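Local structure of oligopeptide-binding protein AppA (Bacillus subtilis, 1XOC) at residues T423-Q435 / Y445-K458. The protein captures oligopeptides outside the cell and delivers them to an ABC permease for uptake, supporting sporulation and genetic competence. Sequence-based numbering, arbitrary orientation.
With ZN (zinc ion), chain K.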
loop_
_atom_site.group_PDB
_atom_site.type_symbol
_atom_site.label_atom_id
_atom_site.label_comp_id
_atom_site.label_asym_id
_atom_site.label_seq_id
_atom_site.Cartn_x
_atom_site.Cartn_y
_atom_site.Cartn_z
ATOM N N THR A 423 -0.649 -9.130 1.729
ATOM C CA THR A 423 -1.339 -10.379 1.393
ATOM C C THR A 423 -1.287 -11.386 2.532
ATOM O O THR A 423 -2.027 -12.374 2.533
ATOM C CB THR A 423 -0.774 -11.046 0.095
ATOM O OG1 THR A 423 0.614 -11.293 0.246
ATOM C CG2 THR A 423 -0.958 -10.152 -1.104
ATOM N N PHE A 424 -0.374 -11.165 3.475
ATOM C CA PHE A 424 -0.321 -11.929 4.712
ATOM C C PHE A 424 -0.864 -11.045 5.805
ATOM O O PHE A 424 -0.315 -9.993 6.106
ATOM C CB PHE A 424 1.099 -12.362 5.044
ATOM C CG PHE A 424 1.198 -13.199 6.269
ATOM C CD1 PHE A 424 0.736 -14.494 6.249
ATOM C CD2 PHE A 424 1.724 -12.684 7.448
ATOM C CE1 PHE A 424 0.812 -15.309 7.387
ATOM C CE2 PHE A 424 1.787 -13.492 8.593
ATOM C CZ PHE A 424 1.335 -14.790 8.550
ATOM N N PRO A 425 -1.982 -11.452 6.404
ATOM C CA PRO A 425 -2.715 -10.564 7.298
ATOM C C PRO A 425 -2.035 -10.440 8.662
ATOM O O PRO A 425 -2.023 -11.394 9.430
ATOM C CB PRO A 425 -4.080 -11.251 7.401
ATOM C CG PRO A 425 -3.758 -12.688 7.281
ATOM C CD PRO A 425 -2.647 -12.760 6.267
ATOM N N ASP A 426 -1.451 -9.273 8.936
ATOM C CA ASP A 426 -0.811 -8.991 10.239
ATOM C C ASP A 426 -0.797 -7.449 10.413
ATOM O O ASP A 426 -0.141 -6.705 9.632
ATOM C CB ASP A 426 0.606 -9.626 10.347
ATOM C CG ASP A 426 1.295 -9.370 11.724
ATOM O OD1 ASP A 426 2.389 -9.961 12.022
ATOM O OD2 ASP A 426 0.729 -8.603 12.535
ATOM N N GLN A 427 -1.539 -6.997 11.429
ATOM C CA GLN A 427 -1.784 -5.587 11.735
ATOM C C GLN A 427 -0.638 -4.925 12.492
ATOM O O GLN A 427 -0.669 -3.723 12.724
ATOM C CB GLN A 427 -3.029 -5.469 12.619
ATOM C CG GLN A 427 -4.301 -6.047 12.032
ATOM C CD GLN A 427 -4.583 -5.523 10.690
ATOM O OE1 GLN A 427 -4.815 -6.293 9.740
ATOM N NE2 GLN A 427 -4.534 -4.200 10.557
ATOM N N TYR A 428 0.339 -5.716 12.912
ATOM C CA TYR A 428 1.483 -5.227 13.677
ATOM C C TYR A 428 2.169 -4.044 12.960
ATOM O O TYR A 428 2.520 -3.056 13.591
ATOM C CB TYR A 428 2.462 -6.376 13.887
ATOM C CG TYR A 428 3.727 -6.041 14.623
ATOM C CD1 TYR A 428 3.871 -6.297 15.979
ATOM C CD2 TYR A 428 4.818 -5.514 13.936
ATOM C CE1 TYR A 428 5.063 -6.012 16.629
ATOM C CE2 TYR A 428 6.000 -5.231 14.580
ATOM C CZ TYR A 428 6.112 -5.467 15.922
ATOM O OH TYR A 428 7.311 -5.190 16.552
ATOM N N ASP A 429 2.366 -4.155 11.644
ATOM C CA ASP A 429 3.141 -3.166 10.899
ATOM C C ASP A 429 2.517 -1.782 10.984
ATOM O O ASP A 429 3.223 -0.779 10.929
ATOM C CB ASP A 429 3.298 -3.578 9.409
ATOM C CG ASP A 429 4.265 -4.739 9.201
ATOM O OD1 ASP A 429 4.930 -5.156 10.175
ATOM O OD2 ASP A 429 4.392 -5.241 8.031
ATOM N N ILE A 430 1.196 -1.735 11.097
ATOM C CA ILE A 430 0.441 -0.491 11.037
ATOM C C ILE A 430 -0.003 0.021 12.415
ATOM O O ILE A 430 -0.058 1.224 12.621
ATOM C CB ILE A 430 -0.793 -0.672 10.096
ATOM C CG1 ILE A 430 -0.306 -0.897 8.643
ATOM C CG2 ILE A 430 -1.718 0.516 10.175
ATOM C CD1 ILE A 430 -1.444 -1.283 7.669
ATOM N N PHE A 431 -0.308 -0.872 13.342
ATOM C CA PHE A 431 -0.920 -0.486 14.634
ATOM C C PHE A 431 -0.115 -0.760 15.900
ATOM O O PHE A 431 -0.464 -0.257 16.984
ATOM C CB PHE A 431 -2.309 -1.106 14.770
ATOM C CG PHE A 431 -3.306 -0.637 13.724
ATOM C CD1 PHE A 431 -3.750 0.675 13.694
ATOM C CD2 PHE A 431 -3.790 -1.512 12.768
ATOM C CE1 PHE A 431 -4.670 1.090 12.725
ATOM C CE2 PHE A 431 -4.696 -1.078 11.791
ATOM C CZ PHE A 431 -5.142 0.225 11.807
ATOM N N HIS A 432 0.939 -1.566 15.831
ATOM C CA HIS A 432 1.773 -1.757 17.026
ATOM C C HIS A 432 2.540 -0.447 17.340
ATOM O O HIS A 432 3.059 0.204 16.451
ATOM C CB HIS A 432 2.713 -2.940 16.847
ATOM C CG HIS A 432 3.357 -3.373 18.119
ATOM N ND1 HIS A 432 2.931 -4.467 18.847
ATOM C CD2 HIS A 432 4.410 -2.869 18.791
ATOM C CE1 HIS A 432 3.692 -4.601 19.913
ATOM N NE2 HIS A 432 4.591 -3.637 19.915
ATOM N N SER A 433 2.575 -0.040 18.602
ATOM C CA SER A 433 3.189 1.245 18.968
ATOM C C SER A 433 4.687 1.339 18.691
ATOM O O SER A 433 5.247 2.437 18.604
ATOM C CB SER A 433 2.920 1.561 20.439
ATOM O OG SER A 433 3.553 0.655 21.294
ATOM N N SER A 434 5.351 0.198 18.598
ATOM C CA SER A 434 6.766 0.138 18.217
ATOM C C SER A 434 7.010 0.665 16.799
ATOM O O SER A 434 8.168 0.958 16.455
ATOM C CB SER A 434 7.309 -1.297 18.323
ATOM O OG SER A 434 6.810 -2.143 17.298
ATOM N N GLN A 435 5.950 0.774 15.995
ATOM C CA GLN A 435 6.071 1.171 14.585
ATOM C C GLN A 435 5.825 2.643 14.338
ATOM O O GLN A 435 5.793 3.076 13.206
ATOM C CB GLN A 435 5.136 0.313 13.725
ATOM C CG GLN A 435 5.469 -1.179 13.817
ATOM C CD GLN A 435 6.933 -1.482 13.544
ATOM O OE1 GLN A 435 7.664 -2.069 14.395
ATOM N NE2 GLN A 435 7.379 -1.082 12.367
ATOM N N TYR A 445 -0.852 5.718 17.234
ATOM C CA TYR A 445 -1.741 4.862 17.993
ATOM C C TYR A 445 -0.977 3.932 18.927
ATOM O O TYR A 445 -0.037 3.267 18.533
ATOM C CB TYR A 445 -2.569 4.019 17.020
ATOM C CG TYR A 445 -3.425 2.986 17.696
ATOM C CD1 TYR A 445 -4.446 3.353 18.530
ATOM C CD2 TYR A 445 -3.209 1.633 17.484
ATOM C CE1 TYR A 445 -5.247 2.393 19.145
ATOM C CE2 TYR A 445 -4.008 0.676 18.062
ATOM C CZ TYR A 445 -5.027 1.059 18.887
ATOM O OH TYR A 445 -5.804 0.093 19.474
ATOM N N LYS A 446 -1.401 3.881 20.189
ATOM C CA LYS A 446 -0.848 2.933 21.146
ATOM C C LYS A 446 -1.904 2.375 22.084
ATOM O O LYS A 446 -2.483 3.115 22.884
ATOM C CB LYS A 446 0.242 3.580 21.990
ATOM C CG LYS A 446 0.664 2.688 23.158
ATOM C CD LYS A 446 2.037 3.025 23.665
ATOM C CE LYS A 446 2.511 1.990 24.654
ATOM N NZ LYS A 446 3.856 2.324 25.178
ATOM N N ASN A 447 -2.121 1.066 22.018
ATOM C CA ASN A 447 -2.918 0.370 23.014
ATOM C C ASN A 447 -2.025 -0.758 23.490
ATOM O O ASN A 447 -1.754 -1.675 22.736
ATOM C CB ASN A 447 -4.239 -0.134 22.405
ATOM C CG ASN A 447 -5.035 -0.999 23.341
ATOM O OD1 ASN A 447 -4.476 -1.684 24.184
ATOM N ND2 ASN A 447 -6.361 -0.970 23.205
ATOM N N ALA A 448 -1.548 -0.680 24.731
ATOM C CA ALA A 448 -0.593 -1.642 25.225
ATOM C C ALA A 448 -1.143 -3.072 25.199
ATOM O O ALA A 448 -0.397 -4.020 25.001
ATOM C CB ALA A 448 -0.156 -1.268 26.638
ATOM N N GLU A 449 -2.444 -3.230 25.419
ATOM C CA GLU A 449 -3.058 -4.550 25.398
ATOM C C GLU A 449 -3.086 -5.084 23.960
ATOM O O GLU A 449 -2.778 -6.239 23.709
ATOM C CB GLU A 449 -4.444 -4.518 26.063
ATOM C CG GLU A 449 -4.383 -4.138 27.557
ATOM C CD GLU A 449 -5.708 -4.360 28.308
ATOM O OE1 GLU A 449 -6.657 -4.904 27.694
ATOM O OE2 GLU A 449 -5.815 -4.000 29.521
ATOM N N ALA A 450 -3.394 -4.224 23.009
ATOM C CA ALA A 450 -3.351 -4.606 21.601
ATOM C C ALA A 450 -1.920 -4.933 21.152
ATOM O O ALA A 450 -1.705 -5.880 20.381
ATOM C CB ALA A 450 -3.932 -3.505 20.728
ATOM N N ASP A 451 -0.946 -4.150 21.632
ATOM C CA ASP A 451 0.474 -4.395 21.326
ATOM C C ASP A 451 0.843 -5.834 21.665
ATOM O O ASP A 451 1.409 -6.556 20.855
ATOM C CB ASP A 451 1.383 -3.480 22.156
ATOM C CG ASP A 451 1.533 -2.079 21.580
ATOM O OD1 ASP A 451 1.086 -1.834 20.439
ATOM O OD2 ASP A 451 2.145 -1.238 22.288
ATOM N N LYS A 452 0.514 -6.232 22.886
ATOM C CA LYS A 452 0.805 -7.570 23.356
ATOM C C LYS A 452 0.153 -8.658 22.499
ATOM O O LYS A 452 0.772 -9.663 22.188
ATOM C CB LYS A 452 0.350 -7.718 24.808
ATOM C CG LYS A 452 0.694 -9.087 25.382
ATOM C CD LYS A 452 0.666 -9.151 26.905
ATOM C CE LYS A 452 1.633 -10.221 27.443
ATOM N NZ LYS A 452 1.673 -11.473 26.633
ATOM N N LEU A 453 -1.116 -8.480 22.169
ATOM C CA LEU A 453 -1.834 -9.449 21.341
ATOM C C LEU A 453 -1.209 -9.626 19.951
ATOM O O LEU A 453 -1.053 -10.747 19.473
ATOM C CB LEU A 453 -3.303 -9.041 21.194
ATOM C CG LEU A 453 -4.181 -9.138 22.440
ATOM C CD1 LEU A 453 -5.481 -8.399 22.240
ATOM C CD2 LEU A 453 -4.448 -10.588 22.798
ATOM N N MET A 454 -0.875 -8.508 19.312
ATOM C CA MET A 454 -0.219 -8.505 17.998
ATOM C C MET A 454 1.161 -9.156 18.012
ATOM O O MET A 454 1.505 -9.919 17.110
ATOM C CB MET A 454 -0.124 -7.067 17.474
ATOM C CG MET A 454 -1.474 -6.502 17.034
ATOM S SD MET A 454 -1.420 -4.863 16.258
ATOM C CE MET A 454 -1.311 -3.784 17.678
ATOM N N LYS A 455 1.949 -8.845 19.034
ATOM C CA LYS A 455 3.251 -9.461 19.227
ATOM C C LYS A 455 3.118 -10.975 19.454
ATOM O O LYS A 455 3.802 -11.772 18.799
ATOM C CB LYS A 455 3.955 -8.803 20.416
ATOM C CG LYS A 455 5.397 -9.242 20.662
ATOM C CD LYS A 455 5.805 -8.919 22.107
ATOM C CE LYS A 455 7.181 -9.448 22.466
ATOM N NZ LYS A 455 7.518 -9.212 23.910
ATOM N N ASP A 456 2.238 -11.369 20.378
ATOM C CA ASP A 456 2.056 -12.790 20.712
ATOM C C ASP A 456 1.460 -13.572 19.540
ATOM O O ASP A 456 1.763 -14.748 19.361
ATOM C CB ASP A 456 1.185 -12.969 21.970
ATOM C CG ASP A 456 1.862 -12.459 23.262
ATOM O OD1 ASP A 456 3.086 -12.161 23.290
ATOM O OD2 ASP A 456 1.143 -12.354 24.274
ATOM N N ALA A 457 0.657 -12.909 18.706
ATOM C CA ALA A 457 0.034 -13.568 17.547
ATOM C C ALA A 457 1.057 -14.107 16.556
ATOM O O ALA A 457 0.794 -15.091 15.872
ATOM C CB ALA A 457 -0.941 -12.633 16.843
ATOM N N LYS A 458 2.232 -13.484 16.504
ATOM C CA LYS A 458 3.280 -13.879 15.559
ATOM C C LYS A 458 3.766 -15.294 15.745
ATOM O O LYS A 458 4.295 -15.868 14.810
ATOM C CB LYS A 458 4.502 -12.964 15.658
ATOM C CG LYS A 458 4.241 -11.559 15.204
ATOM C CD LYS A 458 5.470 -10.693 15.338
ATOM C CE LYS A 458 5.237 -9.317 14.704
ATOM N NZ LYS A 458 5.075 -9.383 13.204
HETATM ZN ZN ZN K . -7.626 -5.477 29.313
HETATM O O HOH W 1 0.310 -9.740 14.774
HETATM O O HOH W 2 -1.063 -0.238 19.746
HETATM O O HOH W 3 -6.874 -6.624 30.791
#
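M454 fills the hollow beneath Q427, F431 and H432, a worked example of how a short helical turn seats itself on a longer helix. With its chain bent at chi3 (-80°), M454 SD lies 3.8 Å from Q427 O, and CE presses against F431 CB and the backbone N of H432. On one flank a layered pile forms. K458 CE sits over one face of the Y428 ring, 3.6 Å from its centroid, with NZ making a cation-pi contact; the opposite face receives H432 CB, toward the rim. The imidazole lies between Y428 CE1 and the D451 carboxylate, whose plane is 24° from its own. That carboxylate is doubly gripped, D451 OD1 by S433 N (3.0 Å, nearly straight) and D451 OD2 by S433 OG (2.6 Å), both on the syn side. K458 NZ closes the far end with a salt bridge to D426 OD1 and has a second partner in D145. At the other end, the edge of the Y445 ring meets F431 O, CD2 at 3.4 Å. The pair belongs to the peptide-binding fold of solute-binding family 5: T423, beyond strand 414-420, hydrogen-bonds the bound peptide, while helix 463-480 packs against both segments, I477 touching F431 and I473 touching L453.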